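Long-range contacts in yeast glycogen phosphorylase (Saccharomyces cerevisiae, PDB 1YGP), which belongs to the carbohydrate phosphorylase family, adopts the GT-B type of fold and carries bound pyridoxal-5'-phosphate: residues A[195-200]-A[693-698]; A[602-607]-A[702-707]; A[650-655]-A[689-694]. One frame throughout, in Å; residues are numbered along the deposited sequence.

Contact 1. Residues A[195-200]-A[693-698]; sequences IFAQKI and VADYNV. With PLP (pyridoxal-5'-phosphate), chain E.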
loop_
_atom_site.group_PDB
_atom_site.type_symbol
_atom_site.label_atom_id
_atom_site.label_comp_id
_atom_site.label_asym_id
_atom_site.label_seq_id
_atom_site.Cartn_x
_atom_site.Cartn_y
_atom_site.Cartn_z
ATOM N N ILE A 195 15.327 -5.505 -5.668
ATOM C CA ILE A 195 16.123 -5.435 -6.887
ATOM C C ILE A 195 15.361 -6.350 -7.828
ATOM O O ILE A 195 15.058 -5.963 -8.947
ATOM C CB ILE A 195 17.623 -5.900 -6.631
ATOM C CG1 ILE A 195 18.388 -5.603 -7.883
ATOM C CG2 ILE A 195 17.822 -7.362 -6.381
ATOM C CD1 ILE A 195 19.891 -5.938 -7.789
ATOM N N PHE A 196 15.025 -7.540 -7.333
ATOM C CA PHE A 196 14.203 -8.577 -7.930
ATOM C C PHE A 196 14.331 -9.754 -6.971
ATOM O O PHE A 196 15.029 -9.652 -5.962
ATOM C CB PHE A 196 14.673 -9.021 -9.325
ATOM C CG PHE A 196 16.054 -9.624 -9.531
ATOM C CD1 PHE A 196 17.135 -8.793 -9.815
ATOM C CD2 PHE A 196 16.218 -11.009 -9.510
ATOM C CE1 PHE A 196 18.381 -9.352 -10.087
ATOM C CE2 PHE A 196 17.470 -11.558 -9.784
ATOM C CZ PHE A 196 18.550 -10.732 -10.073
ATOM N N ALA A 197 13.672 -10.863 -7.233
ATOM C CA ALA A 197 13.721 -12.040 -6.404
ATOM C C ALA A 197 13.940 -13.200 -7.366
ATOM O O ALA A 197 13.453 -13.215 -8.507
ATOM C CB ALA A 197 12.407 -12.195 -5.680
ATOM N N GLN A 198 14.691 -14.183 -6.899
ATOM C CA GLN A 198 15.154 -15.272 -7.729
ATOM C C GLN A 198 14.401 -16.584 -7.517
ATOM O O GLN A 198 14.263 -17.072 -6.381
ATOM C CB GLN A 198 16.662 -15.438 -7.449
ATOM C CG GLN A 198 17.235 -16.713 -8.022
ATOM C CD GLN A 198 18.726 -16.850 -7.905
ATOM O OE1 GLN A 198 19.472 -16.466 -8.805
ATOM N NE2 GLN A 198 19.213 -17.432 -6.822
ATOM N N LYS A 199 13.927 -17.168 -8.613
ATOM C CA LYS A 199 13.371 -18.497 -8.554
ATOM C C LYS A 199 14.278 -19.297 -9.461
ATOM O O LYS A 199 14.704 -18.778 -10.498
ATOM C CB LYS A 199 11.952 -18.575 -9.107
ATOM C CG LYS A 199 11.036 -17.502 -8.583
ATOM C CD LYS A 199 9.598 -17.940 -8.694
ATOM C CE LYS A 199 8.748 -17.084 -7.736
ATOM N NZ LYS A 199 9.154 -17.218 -6.339
ATOM N N ILE A 200 14.668 -20.520 -9.114
ATOM C CA ILE A 200 15.415 -21.323 -10.057
ATOM C C ILE A 200 14.396 -22.219 -10.764
ATOM O O ILE A 200 13.909 -23.201 -10.213
ATOM C CB ILE A 200 16.474 -22.129 -9.314
ATOM C CG1 ILE A 200 17.470 -21.207 -8.636
ATOM C CG2 ILE A 200 17.197 -23.015 -10.316
ATOM C CD1 ILE A 200 18.260 -20.314 -9.625
ATOM N N VAL A 693 21.157 -22.878 -3.045
ATOM C CA VAL A 693 20.044 -22.244 -2.360
ATOM C C VAL A 693 19.506 -21.032 -3.118
ATOM O O VAL A 693 20.201 -20.035 -3.389
ATOM C CB VAL A 693 20.530 -21.882 -0.981
ATOM C CG1 VAL A 693 19.517 -21.024 -0.231
ATOM C CG2 VAL A 693 20.783 -23.203 -0.245
ATOM N N ALA A 694 18.228 -21.079 -3.505
ATOM C CA ALA A 694 17.634 -19.953 -4.202
ATOM C C ALA A 694 17.315 -18.792 -3.281
ATOM O O ALA A 694 17.061 -18.945 -2.084
ATOM C CB ALA A 694 16.352 -20.353 -4.872
ATOM N N ASP A 695 17.409 -17.631 -3.953
ATOM C CA ASP A 695 17.073 -16.294 -3.458
ATOM C C ASP A 695 17.651 -16.035 -2.081
ATOM O O ASP A 695 17.002 -15.688 -1.109
ATOM C CB ASP A 695 15.545 -16.172 -3.486
ATOM C CG ASP A 695 14.933 -14.804 -3.241
ATOM O OD1 ASP A 695 15.181 -13.886 -4.017
ATOM O OD2 ASP A 695 14.190 -14.664 -2.273
ATOM N N TYR A 696 18.963 -16.238 -2.079
ATOM C CA TYR A 696 19.832 -16.044 -0.938
ATOM C C TYR A 696 19.753 -14.588 -0.579
ATOM O O TYR A 696 20.095 -13.709 -1.355
ATOM C CB TYR A 696 21.238 -16.459 -1.345
ATOM C CG TYR A 696 22.383 -16.031 -0.443
ATOM C CD1 TYR A 696 22.666 -16.675 0.761
ATOM C CD2 TYR A 696 23.167 -14.971 -0.881
ATOM C CE1 TYR A 696 23.750 -16.242 1.521
ATOM C CE2 TYR A 696 24.246 -14.539 -0.131
ATOM C CZ TYR A 696 24.538 -15.174 1.065
ATOM O OH TYR A 696 25.654 -14.745 1.771
ATOM N N ASN A 697 19.187 -14.397 0.581
ATOM C CA ASN A 697 19.035 -13.097 1.169
ATOM C C ASN A 697 19.702 -13.134 2.548
ATOM O O ASN A 697 20.399 -14.107 2.869
ATOM C CB ASN A 697 17.566 -12.790 1.281
ATOM C CG ASN A 697 16.788 -13.802 2.100
ATOM O OD1 ASN A 697 17.190 -14.259 3.177
ATOM N ND2 ASN A 697 15.647 -14.200 1.578
ATOM N N VAL A 698 19.510 -12.159 3.442
ATOM C CA VAL A 698 20.245 -12.173 4.695
ATOM C C VAL A 698 19.811 -13.314 5.597
ATOM O O VAL A 698 20.663 -13.985 6.173
ATOM C CB VAL A 698 20.069 -10.788 5.388
ATOM C CG1 VAL A 698 20.517 -10.748 6.849
ATOM C CG2 VAL A 698 20.975 -9.831 4.646
HETATM N N1 PLP E . 24.637 -10.479 0.891
HETATM C C2 PLP E . 24.220 -10.994 2.082
HETATM C C2A PLP E . 22.846 -11.611 2.154
HETATM C C3 PLP E . 25.036 -10.924 3.201
HETATM O O3 PLP E . 24.587 -11.378 4.415
HETATM C C4 PLP E . 26.293 -10.346 3.108
HETATM C C4A PLP E . 27.254 -10.559 4.100
HETATM C C5 PLP E . 26.694 -9.816 1.891
HETATM C C6 PLP E . 25.864 -9.891 0.797
HETATM C C5A PLP E . 28.122 -9.244 1.704
HETATM O O4P PLP E . 29.008 -10.310 1.331
HETATM P P PLP E . 30.075 -10.200 0.170
HETATM O O1P PLP E . 30.434 -8.769 0.061
HETATM O O2P PLP E . 31.334 -10.967 0.818
HETATM O O3P PLP E . 29.608 -11.026 -0.974
#
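Ala197, at the start of strand 197-201, sets its CB 3.6 Å from OD1 of Asp695. At Gln198 the backbone N donates to that same Asp695 OD1 (2.9 Å, N-H...O angle 169°), a straight bond that reaches the oxygen from above the carboxylate plane, 45° out of it. Asp695 extends CG anti to its own backbone N (chi1 -170°), which carries the carboxylate across to the strand; Lys656 adds only a long, weak ion pair to OD1. The extended side chain of Gln198 runs past Ala694, its NE2 4.0 Å from Ala694 CA, to polar partners beyond: OE1 accepts from Gln205 and NE2 donates to Gly655 O. At Ile200 the contact turns apolar, CG1 meeting Ala694 CB at 4.0 Å. Past Asp695 the loop leads to pyridoxal-5'-phosphate: Val698 CG2 lies 3.6 Å from its C2A, which is oblique to the Tyr696 ring, 4.0 Å from Tyr696 CE2. Because a main-chain N-H carries the bond to Asp695, this anchoring depends on the strand's backbone more than on its side chains, and it joins the N-terminal part of the chain to the loop after strand 688-693, consistent with a bridge between the two halves of the GT-B fold.

Contact 2. Residues A[602-607]-A[702-707]; sequences FDMQVK and EIIIPA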
loop_
_atom_site.group_PDB
_atom_site.type_symbol
_atom_site.label_atom_id
_atom_site.label_comp_id
_atom_site.label_asym_id
_atom_site.label_seq_id
_atom_site.Cartn_x
_atom_site.Cartn_y
_atom_site.Cartn_z
ATOM N N PHE A 602 30.823 -29.486 5.131
ATOM C CA PHE A 602 29.986 -28.529 4.459
ATOM C C PHE A 602 30.905 -27.438 3.915
ATOM O O PHE A 602 31.609 -26.724 4.640
ATOM C CB PHE A 602 28.977 -28.029 5.478
ATOM C CG PHE A 602 27.761 -28.954 5.632
ATOM C CD1 PHE A 602 27.881 -30.349 5.651
ATOM C CD2 PHE A 602 26.488 -28.390 5.775
ATOM C CE1 PHE A 602 26.748 -31.150 5.810
ATOM C CE2 PHE A 602 25.367 -29.202 5.935
ATOM C CZ PHE A 602 25.496 -30.578 5.953
ATOM N N ASP A 603 30.938 -27.352 2.603
ATOM C CA ASP A 603 31.815 -26.449 1.909
ATOM C C ASP A 603 30.942 -25.468 1.127
ATOM O O ASP A 603 30.369 -25.887 0.103
ATOM C CB ASP A 603 32.680 -27.336 1.026
ATOM C CG ASP A 603 33.700 -26.703 0.098
ATOM O OD1 ASP A 603 33.937 -25.489 0.157
ATOM O OD2 ASP A 603 34.257 -27.456 -0.701
ATOM N N MET A 604 30.815 -24.183 1.541
ATOM C CA MET A 604 29.971 -23.249 0.818
ATOM C C MET A 604 30.618 -22.085 0.103
ATOM O O MET A 604 31.638 -21.559 0.553
ATOM C CB MET A 604 28.883 -22.627 1.718
ATOM C CG MET A 604 29.036 -22.443 3.203
ATOM S SD MET A 604 28.659 -23.960 4.141
ATOM C CE MET A 604 27.052 -23.679 4.800
ATOM N N GLN A 605 30.033 -21.651 -1.021
ATOM C CA GLN A 605 30.416 -20.418 -1.725
ATOM C C GLN A 605 29.106 -19.696 -2.054
ATOM O O GLN A 605 28.437 -19.947 -3.059
ATOM C CB GLN A 605 31.180 -20.706 -3.039
ATOM C CG GLN A 605 31.791 -19.483 -3.701
ATOM C CD GLN A 605 32.555 -19.780 -4.986
ATOM O OE1 GLN A 605 32.404 -20.823 -5.620
ATOM N NE2 GLN A 605 33.384 -18.876 -5.483
ATOM N N VAL A 606 28.676 -18.838 -1.135
ATOM C CA VAL A 606 27.468 -18.061 -1.312
ATOM C C VAL A 606 27.825 -16.584 -1.523
ATOM O O VAL A 606 28.296 -15.880 -0.613
ATOM C CB VAL A 606 26.496 -18.204 -0.084
ATOM C CG1 VAL A 606 25.961 -19.624 -0.066
ATOM C CG2 VAL A 606 27.175 -17.983 1.261
ATOM N N LYS A 607 27.681 -16.118 -2.768
ATOM C CA LYS A 607 27.869 -14.722 -3.129
ATOM C C LYS A 607 27.446 -14.512 -4.564
ATOM O O LYS A 607 26.994 -15.446 -5.227
ATOM C CB LYS A 607 29.316 -14.273 -2.997
ATOM C CG LYS A 607 30.393 -15.034 -3.742
ATOM C CD LYS A 607 31.724 -14.714 -3.066
ATOM C CE LYS A 607 31.740 -15.222 -1.632
ATOM N NZ LYS A 607 32.819 -14.598 -0.896
ATOM N N GLU A 702 21.901 -16.046 7.511
ATOM C CA GLU A 702 21.994 -16.251 8.942
ATOM C C GLU A 702 21.834 -17.732 9.260
ATOM O O GLU A 702 22.257 -18.134 10.339
ATOM C CB GLU A 702 20.924 -15.473 9.681
ATOM C CG GLU A 702 21.199 -13.984 9.893
ATOM C CD GLU A 702 19.992 -13.203 10.425
ATOM O OE1 GLU A 702 19.339 -13.639 11.373
ATOM O OE2 GLU A 702 19.680 -12.152 9.877
ATOM N N ILE A 703 21.243 -18.574 8.390
ATOM C CA ILE A 703 21.144 -20.002 8.654
ATOM C C ILE A 703 22.382 -20.693 8.087
ATOM O O ILE A 703 22.991 -21.544 8.744
ATOM C CB ILE A 703 19.858 -20.582 8.006
ATOM C CG1 ILE A 703 18.624 -19.927 8.614
ATOM C CG2 ILE A 703 19.759 -22.082 8.256
ATOM C CD1 ILE A 703 18.483 -19.966 10.169
ATOM N N ILE A 704 22.785 -20.283 6.877
ATOM C CA ILE A 704 23.908 -20.856 6.143
ATOM C C ILE A 704 25.255 -20.565 6.775
ATOM O O ILE A 704 25.993 -21.524 6.998
ATOM C CB ILE A 704 23.889 -20.337 4.693
ATOM C CG1 ILE A 704 22.684 -20.924 4.013
ATOM C CG2 ILE A 704 25.161 -20.705 3.937
ATOM C CD1 ILE A 704 22.502 -20.468 2.564
ATOM N N ILE A 705 25.637 -19.327 7.100
ATOM C CA ILE A 705 26.951 -19.089 7.673
ATOM C C ILE A 705 27.285 -19.855 8.970
ATOM O O ILE A 705 28.323 -20.528 8.942
ATOM C CB ILE A 705 27.077 -17.553 7.808
ATOM C CG1 ILE A 705 27.375 -17.088 6.396
ATOM C CG2 ILE A 705 28.134 -17.084 8.804
ATOM C CD1 ILE A 705 27.347 -15.590 6.064
ATOM N N PRO A 706 26.566 -19.929 10.102
ATOM C CA PRO A 706 26.994 -20.710 11.275
ATOM C C PRO A 706 27.109 -22.228 11.050
ATOM O O PRO A 706 27.602 -22.945 11.927
ATOM C CB PRO A 706 25.984 -20.362 12.351
ATOM C CG PRO A 706 25.433 -19.036 11.899
ATOM C CD PRO A 706 25.331 -19.215 10.386
ATOM N N ALA A 707 26.603 -22.740 9.916
ATOM C CA ALA A 707 26.659 -24.147 9.580
ATOM C C ALA A 707 27.910 -24.479 8.797
ATOM O O ALA A 707 28.198 -25.643 8.504
ATOM C CB ALA A 707 25.502 -24.530 8.705
#
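Met604 and Val606 of strand 601-606 pack against Ile704 and Ala707 in a wholly buried, apolar contact between a central strand of the parallel sheet and segment 702-707, which begins in helix 698-704. No hydrogen bond crosses; the two backbones stay well apart, with Met604 CA 8.4 Å from Ile704 CA, and side chains fill the interval. Met604 and Ile704 carry most of it. The Met604 chain bends at chi2 (-82°) and chi3 (-103°), which turns the terminal methyl toward 702-707, where CE touches Ile704 CG2 at 3.6 Å and lies 4.3 Å from Ala707 CB. The Met604 and Ile704 side chains cross obliquely. Ile704 holds CG2 anti to its backbone N, and this methyl is shared, since Val606 CG1 meets it from the next inward-facing position of the strand at 4.2 Å. At the other end Phe602 CB comes to 3.9 Å from Ala707 O. Leu578 of helix 562-584 touches both Met604 and Ile704, while Lys607, just past the strand, reaches the pyridoxal-5'-phosphate. Helix 698-704 belongs to the connection that leaves edge strand 688-693, passes strands 649-654 and 601-606, and enters strand 710-713: the long crossover from the third to the fourth strand of a Rossmann-like 321456 sheet, as in the domains of the GT-B fold.

Contact 3. Residues A[650-655]-A[689-694]; sequences VSIFGG and KVVFVA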
loop_
_atom_site.group_PDB
_atom_site.type_symbol
_atom_site.label_atom_id
_atom_site.label_comp_id
_atom_site.label_asym_id
_atom_site.label_seq_id
_atom_site.Cartn_x
_atom_site.Cartn_y
_atom_site.Cartn_z
ATOM N N VAL A 650 29.558 -31.815 1.061
ATOM C CA VAL A 650 28.355 -31.205 0.510
ATOM C C VAL A 650 28.836 -29.828 0.081
ATOM O O VAL A 650 29.343 -29.043 0.907
ATOM C CB VAL A 650 27.215 -30.979 1.546
ATOM C CG1 VAL A 650 26.053 -30.302 0.856
ATOM C CG2 VAL A 650 26.684 -32.266 2.090
ATOM N N SER A 651 28.736 -29.546 -1.198
ATOM C CA SER A 651 29.027 -28.207 -1.668
ATOM C C SER A 651 27.721 -27.396 -1.729
ATOM O O SER A 651 26.720 -27.769 -2.364
ATOM C CB SER A 651 29.663 -28.290 -3.027
ATOM O OG SER A 651 30.835 -29.099 -2.990
ATOM N N ILE A 652 27.707 -26.271 -1.027
ATOM C CA ILE A 652 26.550 -25.405 -0.919
ATOM C C ILE A 652 26.828 -24.161 -1.757
ATOM O O ILE A 652 27.802 -23.447 -1.496
ATOM C CB ILE A 652 26.357 -25.077 0.583
ATOM C CG1 ILE A 652 26.067 -26.335 1.407
ATOM C CG2 ILE A 652 25.222 -24.091 0.713
ATOM C CD1 ILE A 652 24.665 -26.940 1.176
ATOM N N PHE A 653 26.055 -23.884 -2.799
ATOM C CA PHE A 653 26.230 -22.671 -3.586
ATOM C C PHE A 653 24.988 -21.814 -3.392
ATOM O O PHE A 653 23.877 -22.326 -3.218
ATOM C CB PHE A 653 26.372 -22.979 -5.073
ATOM C CG PHE A 653 27.671 -23.655 -5.481
ATOM C CD1 PHE A 653 27.830 -25.039 -5.328
ATOM C CD2 PHE A 653 28.690 -22.908 -6.076
ATOM C CE1 PHE A 653 28.997 -25.671 -5.774
ATOM C CE2 PHE A 653 29.852 -23.558 -6.519
ATOM C CZ PHE A 653 30.012 -24.937 -6.370
ATOM N N GLY A 654 25.138 -20.503 -3.410
ATOM C CA GLY A 654 24.019 -19.595 -3.309
ATOM C C GLY A 654 24.429 -18.259 -3.904
ATOM O O GLY A 654 25.624 -17.924 -3.856
ATOM N N GLY A 655 23.487 -17.507 -4.491
ATOM C CA GLY A 655 23.794 -16.180 -5.001
ATOM C C GLY A 655 22.973 -15.865 -6.232
ATOM O O GLY A 655 22.358 -16.756 -6.818
ATOM N N LYS A 689 27.442 -34.432 -2.457
ATOM C CA LYS A 689 26.175 -33.780 -2.819
ATOM C C LYS A 689 26.470 -32.335 -3.214
ATOM O O LYS A 689 27.403 -31.717 -2.681
ATOM C CB LYS A 689 25.202 -33.732 -1.650
ATOM C CG LYS A 689 24.721 -35.086 -1.149
ATOM C CD LYS A 689 23.790 -35.704 -2.172
ATOM C CE LYS A 689 23.471 -37.161 -1.891
ATOM N NZ LYS A 689 22.846 -37.317 -0.591
ATOM N N VAL A 690 25.729 -31.745 -4.140
ATOM C CA VAL A 690 25.894 -30.349 -4.545
ATOM C C VAL A 690 24.505 -29.784 -4.290
ATOM O O VAL A 690 23.510 -30.423 -4.647
ATOM C CB VAL A 690 26.229 -30.200 -6.048
ATOM C CG1 VAL A 690 26.287 -28.741 -6.473
ATOM C CG2 VAL A 690 27.567 -30.845 -6.298
ATOM N N VAL A 691 24.360 -28.618 -3.679
ATOM C CA VAL A 691 23.056 -28.045 -3.373
ATOM C C VAL A 691 23.137 -26.580 -3.799
ATOM O O VAL A 691 24.207 -25.971 -3.658
ATOM C CB VAL A 691 22.819 -28.202 -1.850
ATOM C CG1 VAL A 691 21.610 -27.394 -1.443
ATOM C CG2 VAL A 691 22.584 -29.664 -1.477
ATOM N N PHE A 692 22.089 -25.978 -4.350
ATOM C CA PHE A 692 22.112 -24.556 -4.671
ATOM C C PHE A 692 20.982 -23.897 -3.887
ATOM O O PHE A 692 19.846 -24.332 -4.050
ATOM C CB PHE A 692 21.879 -24.333 -6.159
ATOM C CG PHE A 692 21.938 -22.865 -6.575
ATOM C CD1 PHE A 692 20.793 -22.074 -6.554
ATOM C CD2 PHE A 692 23.145 -22.311 -7.000
ATOM C CE1 PHE A 692 20.868 -20.744 -6.953
ATOM C CE2 PHE A 692 23.219 -20.982 -7.400
ATOM C CZ PHE A 692 22.074 -20.197 -7.374
ATOM N N VAL A 693 21.157 -22.878 -3.045
ATOM C CA VAL A 693 20.044 -22.244 -2.360
ATOM C C VAL A 693 19.506 -21.032 -3.118
ATOM O O VAL A 693 20.201 -20.035 -3.389
ATOM C CB VAL A 693 20.530 -21.882 -0.981
ATOM C CG1 VAL A 693 19.517 -21.024 -0.231
ATOM C CG2 VAL A 693 20.783 -23.203 -0.245
ATOM N N ALA A 694 18.228 -21.079 -3.505
ATOM C CA ALA A 694 17.634 -19.953 -4.202
ATOM C C ALA A 694 17.315 -18.792 -3.281
ATOM O O ALA A 694 17.061 -18.945 -2.084
ATOM C CB ALA A 694 16.352 -20.353 -4.872
#
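Ser651 and Phe653 tie strand 649-654 to strand 688-693, each using both its N-H and its carbonyl. Ser651 N donates to Lys689 O (2.9 Å) and Ser651 O accepts from Val691 N (2.8 Å). Two residues on, Phe653 N bonds to Val691 O at 2.9 Å and Phe653 O receives Val693 N at 2.8 Å. Val691 is thus gripped through both backbone polar atoms, in the pattern of parallel strands, whose directions here differ by 22°. Packing is close around it: the side chains of Ile652 and Val691 lie side by side and point the same way, with Ile652 CD1 3.8 Å from Val691 CB. On the opposite face, Phe653 CE1 lies 4.2 Å from Val690 CG1, the two side chains set at an angle, beneath helices 615-634 and 662-678. The second of these helices joins the two strands, making a right-handed beta-alpha-beta crossover at the edge of the Rossmann-like sheet, where 688-693 is the outermost strand within the chain. Toward the C-terminal ends the last backbone bond across is the one from Val693 N to Phe653 O, and beyond it contacts to an aromatic ring take over. Phe692, partly exposed where the other touching residues are buried, holds CG anti to its backbone N (chi1 -178°), which carries the ring forward beside Gly654 and Gly655. Phe653 CB meets its CD2 at 3.8 Å and Gly654 CA lies over one face, while Gly655 O stands 3.5 Å from Phe692 CZ. At the other extremity Lys689 shares only the root of its side chain with Val650; its amino group leads off to the carbonyl of Ile591.

How the contacts relate
Contacts 2 and 3 are both buried and both reach the same sheet, in which strands 601-606 and 649-654 are neighbours, bonded through Asp603 N to Val650 O and Gln605 N to Ile652 O. Contact 3 builds the sheet with backbone hydrogen bonds; contact 2 covers it mainly with apolar side chains, and with no hydrogen bond across. Contact 1, only partly buried, relies on a carboxylate gripping a main-chain N-H and begins where contact 3 ends, the two sharing Val693 and Ala694; Phe692 of contact 3 also packs on Ile200. From there the chain enters helix 698-704 of contact 2, and Tyr696 OH packs against Val606 CG2 at 3.6 Å, close to pyridoxal-5'-phosphate.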